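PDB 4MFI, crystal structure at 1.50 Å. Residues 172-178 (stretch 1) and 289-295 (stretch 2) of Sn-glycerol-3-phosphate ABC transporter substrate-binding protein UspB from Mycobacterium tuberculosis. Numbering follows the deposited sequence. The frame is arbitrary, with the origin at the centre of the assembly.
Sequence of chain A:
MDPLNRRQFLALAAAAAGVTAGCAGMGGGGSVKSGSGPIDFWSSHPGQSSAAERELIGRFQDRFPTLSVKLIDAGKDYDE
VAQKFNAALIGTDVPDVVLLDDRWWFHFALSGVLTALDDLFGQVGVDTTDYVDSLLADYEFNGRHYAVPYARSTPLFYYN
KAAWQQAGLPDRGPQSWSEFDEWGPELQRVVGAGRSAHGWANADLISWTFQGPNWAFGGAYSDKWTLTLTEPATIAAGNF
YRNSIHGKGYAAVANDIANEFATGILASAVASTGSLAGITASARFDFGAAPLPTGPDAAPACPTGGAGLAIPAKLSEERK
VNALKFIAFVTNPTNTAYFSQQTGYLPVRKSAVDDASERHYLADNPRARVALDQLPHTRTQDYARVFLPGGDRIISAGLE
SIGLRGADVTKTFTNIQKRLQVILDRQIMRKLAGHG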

# COMPACT_ATOMS: atom_id res chain seq x y z
N ARG A 172 -0.61 -24.03 -5.18
CA ARG A 172 -1.41 -22.86 -4.84
C ARG A 172 -0.87 -22.27 -3.55
O ARG A 172 -0.16 -22.94 -2.80
CB ARG A 172 -2.88 -23.25 -4.63
CG ARG A 172 -3.08 -24.34 -3.59
CD ARG A 172 -4.53 -24.36 -3.13
NE ARG A 172 -4.85 -25.46 -2.23
CZ ARG A 172 -4.67 -25.44 -0.91
NH1 ARG A 172 -4.12 -24.37 -0.33
NH2 ARG A 172 -5.00 -26.49 -0.17
N GLY A 173 -1.22 -21.02 -3.27
CA GLY A 173 -0.95 -20.48 -1.96
C GLY A 173 -1.87 -21.13 -0.94
O GLY A 173 -2.82 -21.84 -1.28
N PRO A 174 -1.58 -20.89 0.35
CA PRO A 174 -2.42 -21.45 1.42
C PRO A 174 -3.82 -20.84 1.45
O PRO A 174 -4.01 -19.65 1.14
CB PRO A 174 -1.64 -21.09 2.69
CG PRO A 174 -0.85 -19.85 2.31
CD PRO A 174 -0.49 -20.04 0.87
N GLN A 175 -4.81 -21.66 1.81
CA GLN A 175 -6.20 -21.25 1.93
C GLN A 175 -6.45 -20.46 3.21
O GLN A 175 -7.38 -19.66 3.29
CB GLN A 175 -7.10 -22.49 1.95
CG GLN A 175 -7.32 -23.15 0.60
CD GLN A 175 -8.32 -22.40 -0.25
OE1 GLN A 175 -8.89 -21.39 0.19
NE2 GLN A 175 -8.54 -22.87 -1.46
N SER A 176 -5.64 -20.73 4.22
CA SER A 176 -5.70 -20.01 5.48
C SER A 176 -4.30 -19.91 6.04
O SER A 176 -3.42 -20.72 5.69
CB SER A 176 -6.61 -20.73 6.49
OG SER A 176 -6.07 -21.99 6.88
N TRP A 177 -4.07 -18.95 6.92
CA TRP A 177 -2.78 -18.89 7.59
C TRP A 177 -2.52 -20.13 8.45
O TRP A 177 -1.37 -20.58 8.56
CB TRP A 177 -2.66 -17.59 8.39
CG TRP A 177 -2.34 -16.44 7.49
CD1 TRP A 177 -3.18 -15.44 7.09
CD2 TRP A 177 -1.09 -16.20 6.83
NE1 TRP A 177 -2.52 -14.58 6.23
CE2 TRP A 177 -1.24 -15.03 6.05
CE3 TRP A 177 0.14 -16.86 6.82
CZ2 TRP A 177 -0.20 -14.50 5.29
CZ3 TRP A 177 1.17 -16.34 6.06
CH2 TRP A 177 1.00 -15.17 5.30
N SER A 178 -3.58 -20.72 9.01
CA SER A 178 -3.41 -21.94 9.79
C SER A 178 -3.00 -23.13 8.93
O SER A 178 -2.19 -23.95 9.36
CB SER A 178 -4.65 -22.22 10.63
OG SER A 178 -4.76 -21.24 11.65
N ALA A 289 2.66 -16.72 -7.63
CA ALA A 289 2.10 -15.62 -6.87
C ALA A 289 0.69 -16.02 -6.50
O ALA A 289 -0.03 -16.59 -7.32
CB ALA A 289 2.10 -14.35 -7.68
N ALA A 290 0.30 -15.73 -5.26
CA ALA A 290 -1.02 -16.06 -4.75
C ALA A 290 -1.55 -14.88 -3.96
O ALA A 290 -0.78 -14.11 -3.37
CB ALA A 290 -0.93 -17.29 -3.85
N PRO A 291 -2.88 -14.72 -3.94
CA PRO A 291 -3.45 -13.73 -3.02
C PRO A 291 -3.20 -14.17 -1.59
O PRO A 291 -2.98 -15.36 -1.33
CB PRO A 291 -4.95 -13.77 -3.34
CG PRO A 291 -5.18 -15.15 -3.85
CD PRO A 291 -3.92 -15.53 -4.60
N LEU A 292 -3.21 -13.22 -0.67
CA LEU A 292 -3.11 -13.58 0.73
C LEU A 292 -4.33 -14.40 1.12
O LEU A 292 -5.41 -14.21 0.55
CB LEU A 292 -3.01 -12.33 1.60
CG LEU A 292 -1.61 -11.72 1.79
CD1 LEU A 292 -0.93 -11.33 0.48
CD2 LEU A 292 -1.71 -10.54 2.74
N PRO A 293 -4.18 -15.31 2.10
CA PRO A 293 -5.36 -16.01 2.61
C PRO A 293 -6.42 -15.02 3.10
O PRO A 293 -6.10 -13.98 3.69
CB PRO A 293 -4.81 -16.79 3.81
CG PRO A 293 -3.36 -16.97 3.51
CD PRO A 293 -2.94 -15.74 2.77
N THR A 294 -7.68 -15.33 2.84
CA THR A 294 -8.75 -14.49 3.35
C THR A 294 -9.07 -14.91 4.78
O THR A 294 -8.52 -15.89 5.30
CB THR A 294 -10.01 -14.62 2.49
OG1 THR A 294 -10.56 -15.93 2.66
CG2 THR A 294 -9.67 -14.41 1.02
N GLY A 295 -9.95 -14.16 5.43
CA GLY A 295 -10.53 -14.62 6.67
C GLY A 295 -11.70 -15.54 6.37
O GLY A 295 -11.90 -15.96 5.23
O HOH W 1 -2.94 -18.05 -0.89
O HOH W 2 -8.28 -17.84 1.35
O HOH W 3 -9.50 -18.55 5.08
O HOH W 4 -6.45 -17.16 6.97
O HOH W 5 -4.14 -12.62 4.97

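No direct hydrogen bond joins the two stretches; apolar packing centred on P293 and a series of bridging waters hold them together, burying 309 Å² in all. R172, at the start of stretch 1, stays clear of stretch 2. Its side chain bonds within stretch 1: NH1 of R172 donates a hydrogen bond to O of G173 (3.0 Å).

The first contact is made at G173, where CA lies 3.7 Å from CB of A290. The methyl group of A290 points toward stretch 1 and fills the space beside the glycine. A CB on G173 would point back at it and come within 2.5 Å of CB of A290, a clash, so the close approach of the backbones here, at two buried residues, depends on the absence of a side chain.

P174 follows, its CA-to-CB bond sideways to stretch 2, and CG of P174 meets CG of P293 at 4.0 Å. Its carbonyl serves two roles: O of P174 lies 3.6 Å from CG of P293, and it also accepts a hydrogen bond from water 1 (2.8 Å), which donates a second to O of P291 (2.7 Å).

The CA-to-CB bond of Q175 points away, and the residue contributes through its backbone. O of Q175 accepts hydrogen bonds from water 2 (2.8 Å) and water 3 (3.0 Å); the former accepts from N of T294 (3.0 Å), and the latter donates to O of T294 (2.8 Å). Its direct contacts are looser: O of Q175 is 3.9 Å from CB of P293 and 4.4 Å from N of T294.

At S176 the CA-to-CB bond again points away, and the side chain caps the helix that begins at W177, while CA of S176 packs 3.7 Å from CB of P293.

W177 completes the apolar contact. Its CA-to-CB bond runs sideways, but the indole reaches nearer to stretch 2 and offers a face to P293. CG of P293 sits 3.8 Å from the centroid of the W177 five-membered ring, only 11° off the ring normal, a CH-pi arrangement well suited to the flat aromatic surface and the compact pyrrolidine ring. P293 has 102 Å² covered, the largest share of any residue here. Water satisfies the polar groups around this packing: water 4 accepts from N of W177 (3.0 Å) and donates to O of T294 (2.9 Å), while water 5 accepts from NE1 of W177 (2.8 Å) and donates to O of P293 (2.7 Å). S178 lies beyond reach of stretch 2.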